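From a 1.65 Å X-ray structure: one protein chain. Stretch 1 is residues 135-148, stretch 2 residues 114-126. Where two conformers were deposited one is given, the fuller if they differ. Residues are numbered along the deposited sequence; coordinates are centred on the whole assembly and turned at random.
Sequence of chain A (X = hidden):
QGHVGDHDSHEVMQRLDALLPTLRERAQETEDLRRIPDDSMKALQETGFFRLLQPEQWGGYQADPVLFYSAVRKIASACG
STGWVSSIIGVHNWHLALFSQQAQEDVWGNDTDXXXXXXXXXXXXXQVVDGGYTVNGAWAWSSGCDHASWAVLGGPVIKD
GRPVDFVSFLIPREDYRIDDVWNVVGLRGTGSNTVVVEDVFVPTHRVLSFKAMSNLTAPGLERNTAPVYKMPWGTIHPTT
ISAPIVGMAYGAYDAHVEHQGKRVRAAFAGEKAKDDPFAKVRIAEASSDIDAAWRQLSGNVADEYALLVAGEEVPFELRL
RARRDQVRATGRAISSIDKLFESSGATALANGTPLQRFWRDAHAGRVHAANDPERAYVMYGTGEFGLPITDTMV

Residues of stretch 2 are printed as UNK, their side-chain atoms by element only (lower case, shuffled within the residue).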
# COMPACT_ATOMS: atom_id res chain seq x y z
N VAL A 135 -35.40 12.41 -29.80
CA VAL A 135 -34.59 11.92 -28.70
C VAL A 135 -35.47 11.25 -27.66
O VAL A 135 -36.56 11.73 -27.35
CB VAL A 135 -33.74 13.06 -28.08
CG1 VAL A 135 -32.86 12.52 -26.94
CG2 VAL A 135 -32.86 13.71 -29.16
N ASN A 136 -34.97 10.12 -27.16
CA ASN A 136 -35.61 9.35 -26.09
C ASN A 136 -34.54 8.91 -25.12
O ASN A 136 -33.47 8.43 -25.52
CB ASN A 136 -36.35 8.12 -26.63
CG ASN A 136 -37.68 8.49 -27.26
OD1 ASN A 136 -38.67 8.73 -26.56
ND2 ASN A 136 -37.71 8.53 -28.59
N GLY A 137 -34.80 9.10 -23.83
CA GLY A 137 -33.85 8.62 -22.84
C GLY A 137 -34.28 8.85 -21.41
O GLY A 137 -35.26 9.52 -21.15
N ALA A 138 -33.51 8.27 -20.50
CA ALA A 138 -33.66 8.51 -19.07
C ALA A 138 -32.25 8.61 -18.48
O ALA A 138 -31.63 7.62 -18.06
CB ALA A 138 -34.49 7.38 -18.42
N TRP A 139 -31.76 9.84 -18.46
CA TRP A 139 -30.37 10.11 -18.13
C TRP A 139 -30.21 10.37 -16.62
O TRP A 139 -30.57 11.44 -16.12
CB TRP A 139 -29.87 11.33 -18.91
CG TRP A 139 -29.35 11.05 -20.28
CD1 TRP A 139 -28.08 10.69 -20.61
CD2 TRP A 139 -30.08 11.15 -21.51
NE1 TRP A 139 -27.96 10.56 -21.98
CE2 TRP A 139 -29.18 10.82 -22.56
CE3 TRP A 139 -31.41 11.47 -21.83
CZ2 TRP A 139 -29.56 10.83 -23.90
CZ3 TRP A 139 -31.80 11.47 -23.18
CH2 TRP A 139 -30.87 11.15 -24.20
N ALA A 140 -29.66 9.38 -15.93
CA ALA A 140 -29.40 9.46 -14.48
C ALA A 140 -28.17 10.29 -14.15
O ALA A 140 -27.41 10.70 -15.04
CB ALA A 140 -29.22 8.05 -13.90
N TRP A 141 -28.00 10.56 -12.86
CA TRP A 141 -26.81 11.20 -12.33
C TRP A 141 -26.58 12.63 -12.87
O TRP A 141 -25.42 13.03 -13.07
CB TRP A 141 -25.54 10.33 -12.53
CG TRP A 141 -25.68 8.87 -12.09
CD1 TRP A 141 -26.33 7.88 -12.77
CD2 TRP A 141 -25.13 8.25 -10.92
NE1 TRP A 141 -26.23 6.68 -12.09
CE2 TRP A 141 -25.51 6.89 -10.95
CE3 TRP A 141 -24.34 8.71 -9.85
CZ2 TRP A 141 -25.13 5.97 -9.94
CZ3 TRP A 141 -23.97 7.81 -8.86
CH2 TRP A 141 -24.37 6.45 -8.91
N SER A 142 -27.66 13.40 -13.06
CA SER A 142 -27.51 14.78 -13.55
C SER A 142 -27.36 15.69 -12.33
O SER A 142 -28.32 16.24 -11.82
CB SER A 142 -28.69 15.20 -14.45
OG SER A 142 -28.37 16.44 -15.08
N SER A 143 -26.12 15.83 -11.88
CA SER A 143 -25.83 16.63 -10.69
C SER A 143 -26.33 18.05 -10.83
O SER A 143 -26.06 18.73 -11.83
CB SER A 143 -24.33 16.66 -10.41
OG SER A 143 -23.86 15.34 -10.20
N GLY A 144 -27.04 18.51 -9.79
CA GLY A 144 -27.58 19.88 -9.77
C GLY A 144 -28.64 20.17 -10.83
O GLY A 144 -28.90 21.34 -11.12
N CYS A 145 -29.28 19.14 -11.37
CA CYS A 145 -30.24 19.36 -12.47
C CYS A 145 -31.40 20.31 -12.10
O CYS A 145 -31.92 21.00 -12.98
CB CYS A 145 -30.75 18.03 -13.04
SG CYS A 145 -31.53 16.94 -11.83
N ASP A 146 -31.81 20.36 -10.83
CA ASP A 146 -32.89 21.27 -10.44
C ASP A 146 -32.50 22.74 -10.64
O ASP A 146 -33.37 23.62 -10.79
CB ASP A 146 -33.31 21.04 -8.99
CG ASP A 146 -34.60 21.76 -8.63
OD1 ASP A 146 -35.60 21.66 -9.39
OD2 ASP A 146 -34.62 22.43 -7.60
N HIS A 147 -31.20 22.99 -10.65
CA HIS A 147 -30.67 24.35 -10.71
C HIS A 147 -30.37 24.81 -12.11
O HIS A 147 -29.70 25.82 -12.30
CB HIS A 147 -29.42 24.46 -9.84
CG HIS A 147 -29.72 24.32 -8.39
ND1 HIS A 147 -30.49 25.24 -7.70
CD2 HIS A 147 -29.39 23.36 -7.49
CE1 HIS A 147 -30.61 24.85 -6.44
NE2 HIS A 147 -29.95 23.72 -6.29
N ALA A 148 -30.87 24.07 -13.10
CA ALA A 148 -30.59 24.38 -14.50
C ALA A 148 -31.89 24.41 -15.28
O ALA A 148 -32.88 23.81 -14.84
CB ALA A 148 -29.65 23.30 -15.10
N UNK A 114 -28.25 31.89 -17.18
CA UNK A 114 -28.91 30.58 -17.28
C UNK A 114 -27.87 29.44 -17.13
O UNK A 114 -26.75 29.56 -17.63
c UNK A 114 -30.94 31.38 -18.52
c UNK A 114 -30.07 29.03 -18.92
c UNK A 114 -29.69 30.48 -18.60
N UNK A 115 -28.27 28.37 -16.44
CA UNK A 115 -27.41 27.21 -16.18
C UNK A 115 -27.92 25.97 -16.93
O UNK A 115 -29.11 25.86 -17.28
n UNK A 115 -27.12 30.12 -11.34
c UNK A 115 -26.56 27.93 -13.88
c UNK A 115 -27.99 29.12 -11.17
c UNK A 115 -26.53 27.55 -12.41
n UNK A 115 -29.13 29.34 -10.51
c UNK A 115 -27.36 26.90 -14.68
n UNK A 115 -27.75 27.90 -11.69
N UNK A 116 -26.99 25.05 -17.13
CA UNK A 116 -27.24 23.84 -17.92
C UNK A 116 -26.74 22.68 -17.06
O UNK A 116 -25.68 22.80 -16.43
c UNK A 116 -26.51 22.64 -20.07
c UNK A 116 -25.75 26.24 -19.98
c UNK A 116 -26.37 23.89 -19.23
c UNK A 116 -26.75 25.10 -20.09
N UNK A 117 -27.50 21.58 -16.99
CA UNK A 117 -27.00 20.38 -16.30
C UNK A 117 -26.64 19.35 -17.36
O UNK A 117 -26.84 19.61 -18.56
c UNK A 117 -28.01 19.83 -15.28
o UNK A 117 -29.12 19.20 -15.89
N UNK A 118 -26.07 18.21 -16.96
CA UNK A 118 -25.72 17.23 -17.99
C UNK A 118 -25.88 15.81 -17.53
O UNK A 118 -26.03 15.55 -16.33
c UNK A 118 -24.25 17.40 -18.40
o UNK A 118 -23.42 17.03 -17.30
N UNK A 119 -25.83 14.90 -18.49
CA UNK A 119 -25.59 13.50 -18.18
C UNK A 119 -24.94 12.96 -19.44
O UNK A 119 -25.60 12.82 -20.46
o UNK A 119 -26.66 11.39 -17.59
c UNK A 119 -26.89 12.77 -17.86
N UNK A 120 -23.62 12.74 -19.39
CA UNK A 120 -22.90 12.43 -20.64
C UNK A 120 -22.83 10.96 -20.99
O UNK A 120 -22.54 10.60 -22.15
c UNK A 120 -21.44 14.54 -20.67
o UNK A 120 -21.18 18.74 -20.80
c UNK A 120 -21.28 17.36 -20.74
c UNK A 120 -21.84 16.67 -21.81
c UNK A 120 -20.87 15.27 -19.61
c UNK A 120 -21.49 13.03 -20.62
c UNK A 120 -21.92 15.26 -21.78
c UNK A 120 -20.78 16.66 -19.63
N UNK A 121 -23.10 10.09 -20.01
CA UNK A 121 -23.13 8.65 -20.27
C UNK A 121 -24.30 8.33 -21.20
O UNK A 121 -25.35 8.98 -21.13
c UNK A 121 -23.29 7.88 -18.97
N UNK A 122 -24.15 7.33 -22.09
CA UNK A 122 -25.24 7.09 -23.02
C UNK A 122 -26.41 6.40 -22.35
O UNK A 122 -26.37 5.18 -22.11
c UNK A 122 -23.00 6.41 -22.30
c UNK A 122 -23.48 5.48 -23.38
c UNK A 122 -24.62 6.17 -24.08
N UNK A 123 -27.44 7.18 -22.02
CA UNK A 123 -28.66 6.65 -21.42
C UNK A 123 -29.89 7.06 -22.22
O UNK A 123 -31.03 7.06 -21.72
c UNK A 123 -27.67 6.35 -19.13
c UNK A 123 -28.74 7.06 -19.94
se UNK A 123 -27.78 6.76 -17.21
c UNK A 123 -26.59 8.26 -17.17
N UNK A 124 -29.64 7.38 -23.50
CA UNK A 124 -30.68 7.69 -24.45
C UNK A 124 -30.05 7.79 -25.83
O UNK A 124 -28.86 7.53 -25.98
N UNK A 125 -30.85 8.16 -26.82
CA UNK A 125 -30.37 8.19 -28.20
C UNK A 125 -31.24 9.14 -29.01
O UNK A 125 -32.38 9.44 -28.61
c UNK A 125 -30.39 6.78 -28.82
N UNK A 126 -30.71 9.57 -30.16
CA UNK A 126 -31.42 10.48 -31.04
C UNK A 126 -31.54 9.88 -32.44
O UNK A 126 -30.54 9.52 -33.04
O HOH W 1 -31.03 27.68 -8.89
O HOH W 2 -31.81 20.21 -15.61
O HOH W 3 -25.03 18.21 -14.27
O HOH W 4 -23.84 15.64 -13.94

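Position 114 has three side-chain carbons, one carrying the other two. None reaches stretch 1. This is V114.

Position 115 has a chain of three carbons and a nitrogen, ending in a carbon that carries two more nitrogens. That is a guanidinium, so R115. Its NE donates a hydrogen bond to H147 O at 2.9 Å, near the guanidinium plane. Water 1 joins its NH2 to H147 ND1.

Position 116 has four carbons, forked at the first, with one arm two carbons long. This is I116. Its backbone C lies 3.6 Å from A148 CB.

Position 117 has one carbon and one oxygen: S117. Its OG lies 3.0 Å from S142 OG, a hydroxyl pair within hydrogen-bonding range. Water 2 links the same OG to C145 O.

Position 118 again has one carbon and one oxygen, so S118. Here CB points away, and the backbone makes the contact. S142 OG donates to S118 O at 2.8 Å. Water 3 bridges S118 N and S143 O; water 4 bridges S118 O and S143 N.

Position 119 also has one carbon and one oxygen: S119. CB points toward stretch 1, and OG donates to A140 O at 2.7 Å.

Position 120 has one carbon followed by a six-carbon ring bearing an oxygen. This is Y120. Its CA-to-CB bond points away, and it makes no contact with stretch 1.

Position 121 has a single carbon: A121. Its backbone O sits at the edge of the W139 ring, 3.2 Å from W139 NE1.

Position 122 has three carbons closing a ring onto the backbone N. This is P122.

Position 123 has an unbranched chain of two carbons, selenium and one carbon. The selenium identifies selenomethionine, M123. Its CB lies over the W139 ring, 4.1 Å from the five-membered ring centroid. SE is 3.8 Å from A140 CB. M123 O accepts from A138 N at 3.0 Å.

Position 124 has no side-chain atoms: G124. Its CA lies 3.4 Å from W139 CZ2. A CB here would clash with W139 CH2.

Position 125 has one carbon: A125. Its N donates to N136 O at 2.9 Å, and its O accepts from N136 N at 3.0 Å.

Position 126 has no side chain: G126.

The contact changes character along its length. At one end, antiparallel pairing joins 135-137 to 124-126, and bare glycine leaves room for the W139 ring. Beyond M123, serine hydroxyls and waters carry much of the bonding, and R115 ties down H147 at the far end.

Stretch 2, residues 114-126: VRISSSYAPMGAG
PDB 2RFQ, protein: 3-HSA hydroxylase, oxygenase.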